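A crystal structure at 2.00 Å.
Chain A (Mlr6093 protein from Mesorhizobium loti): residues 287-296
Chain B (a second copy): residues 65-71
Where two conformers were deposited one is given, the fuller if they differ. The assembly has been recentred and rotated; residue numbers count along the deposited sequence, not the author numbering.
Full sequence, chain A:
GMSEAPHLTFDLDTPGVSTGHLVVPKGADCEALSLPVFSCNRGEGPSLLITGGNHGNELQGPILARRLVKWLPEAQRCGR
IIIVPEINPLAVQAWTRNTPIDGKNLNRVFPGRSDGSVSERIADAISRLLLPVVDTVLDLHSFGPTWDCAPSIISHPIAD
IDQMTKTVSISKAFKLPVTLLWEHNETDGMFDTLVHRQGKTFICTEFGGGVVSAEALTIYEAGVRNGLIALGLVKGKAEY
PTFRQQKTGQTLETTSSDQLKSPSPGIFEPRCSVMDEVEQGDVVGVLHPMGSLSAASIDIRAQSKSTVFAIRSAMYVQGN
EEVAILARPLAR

Chain A (287-296) LHPMGSLSAA
Chain B, residues 65-71: ARRLVKW

The contact sets one helical face of chain B, residues 65-71, against a segment of chain A that includes strand residues A:Leu287 and A:His288 and continues through a loop to A:Ala296. Of the CA atoms, those of A:Leu293 and B:Arg66 lie nearest across the contact, 7.4 Å apart, and 378 Å² is buried in total.

B:Arg66 covers the most surface. Its CA-to-CB bond points toward chain A, and an extended side chain (chi1 m, chi2 and chi3 t, chi4 -96°) carries the guanidinium into the bend of the loop. There A:Pro289 O, near the guanidinium plane, accepts a hydrogen bond from B:Arg66 NH2 at 3.1 Å and a weak one from B:Arg66 NH1 at 3.2 Å; the N-H...O angles of 135° and 133° reflect one carbonyl shared between two nitrogens. A:Pro289 has phi/psi of -65/135°, and A:Met290, a selenomethionine, turns the chain at -71/-34°. A:His288 (chi1 m, chi2 -77°) packs its CB 3.8 Å from B:Arg66 NH1.

A:Leu293 (phi/psi -103/-7°; chi1 m, chi2 t) starts sideways, but its end comes nearer, placing CD2 over one face of the guanidinium, 3.9 Å from B:Arg66 CZ. The cation is thus bonded at its edge and covered by a methyl on its face. One helical turn on, B:Val69 (chi1 t) points toward the loop, its CG1 4.4 Å from A:Leu293 CB in an apolar contact.

B:Lys70 bends through chi1 and chi2 m, then chi3 148° and chi4 t, so that NZ makes a weak hydrogen bond to A:Leu293 O at 3.3 Å. The loop is braced internally by A:Ser292 (chi1 t), whose OG accepts from A:Ser294 N at 3.3 Å and A:Ala295 N at 3.2 Å.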

# COMPACT_ATOMS: atom_id res chain seq x y z
N LEU A 287 17.91 -3.90 7.67
CA LEU A 287 17.71 -2.52 8.02
C LEU A 287 18.90 -1.72 7.49
O LEU A 287 20.04 -2.00 7.81
CB LEU A 287 17.57 -2.38 9.54
CG LEU A 287 17.16 -1.03 10.11
CD1 LEU A 287 15.70 -0.74 9.84
CD2 LEU A 287 17.42 -1.05 11.60
N HIS A 288 18.61 -0.75 6.63
CA HIS A 288 19.61 0.10 6.04
C HIS A 288 19.62 1.41 6.85
O HIS A 288 18.58 2.07 6.91
CB HIS A 288 19.23 0.39 4.59
CG HIS A 288 19.10 -0.83 3.74
ND1 HIS A 288 20.19 -1.52 3.25
CD2 HIS A 288 18.01 -1.49 3.27
CE1 HIS A 288 19.77 -2.55 2.53
NE2 HIS A 288 18.46 -2.55 2.52
N PRO A 289 20.77 1.82 7.41
CA PRO A 289 20.84 3.07 8.21
C PRO A 289 20.56 4.33 7.39
O PRO A 289 21.14 4.49 6.31
CB PRO A 289 22.27 3.07 8.71
CG PRO A 289 23.02 2.33 7.68
CD PRO A 289 22.11 1.21 7.30
N MSE A 290 19.74 5.24 7.93
CA MSE A 290 19.31 6.45 7.20
C MSE A 290 20.31 7.58 6.93
O MSE A 290 20.21 8.25 5.89
CB MSE A 290 18.04 7.03 7.85
CG MSE A 290 16.78 6.29 7.47
SE MSE A 290 15.38 6.37 8.85
N GLY A 291 21.25 7.82 7.84
CA GLY A 291 22.20 8.93 7.66
C GLY A 291 23.56 8.64 7.08
O GLY A 291 24.44 9.49 7.18
N SER A 292 23.75 7.45 6.50
CA SER A 292 25.06 7.04 6.00
C SER A 292 25.02 5.97 4.91
O SER A 292 24.20 5.05 4.96
CB SER A 292 25.90 6.50 7.17
OG SER A 292 27.22 6.22 6.79
N LEU A 293 25.90 6.14 3.92
CA LEU A 293 26.09 5.17 2.84
C LEU A 293 27.34 4.34 3.06
O LEU A 293 27.57 3.38 2.34
CB LEU A 293 26.09 5.88 1.46
CG LEU A 293 24.73 6.46 1.09
CD1 LEU A 293 24.74 7.27 -0.21
CD2 LEU A 293 23.70 5.35 0.98
N SER A 294 28.14 4.69 4.07
CA SER A 294 29.33 3.94 4.46
C SER A 294 29.01 2.86 5.49
O SER A 294 29.67 1.81 5.49
CB SER A 294 30.38 4.89 5.03
OG SER A 294 29.76 5.79 5.93
N ALA A 295 28.03 3.11 6.36
CA ALA A 295 27.64 2.15 7.40
C ALA A 295 26.99 0.87 6.83
O ALA A 295 26.29 0.91 5.82
CB ALA A 295 26.71 2.82 8.40
N ALA A 296 27.26 -0.25 7.50
CA ALA A 296 26.72 -1.57 7.12
C ALA A 296 25.25 -1.71 7.51
O ALA A 296 24.78 -1.04 8.45
CB ALA A 296 27.55 -2.72 7.78
N ALA B 65 19.36 1.77 -5.38
CA ALA B 65 20.45 2.76 -5.35
C ALA B 65 21.53 2.36 -4.32
O ALA B 65 22.71 2.46 -4.60
CB ALA B 65 19.88 4.15 -5.02
N ARG B 66 21.11 1.92 -3.14
CA ARG B 66 22.04 1.41 -2.11
C ARG B 66 22.78 0.11 -2.55
O ARG B 66 23.95 -0.05 -2.27
CB ARG B 66 21.31 1.21 -0.79
CG ARG B 66 21.08 2.52 -0.08
CD ARG B 66 20.07 2.43 1.00
NE ARG B 66 19.98 3.69 1.72
CZ ARG B 66 20.61 4.00 2.86
NH1 ARG B 66 21.49 3.18 3.46
NH2 ARG B 66 20.39 5.20 3.38
N ARG B 67 22.09 -0.79 -3.24
CA ARG B 67 22.75 -2.00 -3.78
C ARG B 67 23.87 -1.61 -4.76
O ARG B 67 24.97 -2.18 -4.74
CB ARG B 67 21.74 -2.89 -4.51
CG ARG B 67 20.81 -3.64 -3.59
CD ARG B 67 19.88 -4.53 -4.38
NE ARG B 67 18.96 -5.24 -3.51
CZ ARG B 67 18.10 -6.16 -3.92
NH1 ARG B 67 17.97 -6.49 -5.19
NH2 ARG B 67 17.31 -6.74 -3.03
N LEU B 68 23.56 -0.61 -5.57
CA LEU B 68 24.48 -0.10 -6.59
C LEU B 68 25.71 0.54 -5.94
O LEU B 68 26.84 0.37 -6.43
CB LEU B 68 23.71 0.91 -7.47
CG LEU B 68 23.93 1.03 -8.96
CD1 LEU B 68 23.79 -0.31 -9.64
CD2 LEU B 68 22.90 2.07 -9.49
N VAL B 69 25.49 1.25 -4.83
CA VAL B 69 26.56 1.88 -4.05
C VAL B 69 27.57 0.82 -3.53
O VAL B 69 28.77 1.06 -3.53
CB VAL B 69 25.97 2.71 -2.87
CG1 VAL B 69 26.98 2.92 -1.74
CG2 VAL B 69 25.35 4.03 -3.37
N LYS B 70 27.07 -0.35 -3.13
CA LYS B 70 27.94 -1.46 -2.69
C LYS B 70 28.69 -2.19 -3.83
O LYS B 70 29.82 -2.66 -3.66
CB LYS B 70 27.12 -2.45 -1.84
CG LYS B 70 26.51 -1.81 -0.58
CD LYS B 70 27.59 -1.43 0.47
CE LYS B 70 27.26 -0.19 1.32
NZ LYS B 70 28.51 0.27 2.02
N TRP B 71 28.06 -2.26 -5.00
CA TRP B 71 28.57 -2.97 -6.16
C TRP B 71 29.56 -2.18 -7.04
O TRP B 71 30.52 -2.76 -7.55
CB TRP B 71 27.38 -3.41 -6.99
CG TRP B 71 27.71 -4.10 -8.23
CD1 TRP B 71 28.25 -5.35 -8.34
CD2 TRP B 71 27.52 -3.62 -9.56
NE1 TRP B 71 28.40 -5.68 -9.67
CE2 TRP B 71 27.96 -4.63 -10.44
CE3 TRP B 71 27.01 -2.43 -10.09
CZ2 TRP B 71 27.91 -4.49 -11.83
CZ3 TRP B 71 26.97 -2.28 -11.47
CH2 TRP B 71 27.42 -3.29 -12.32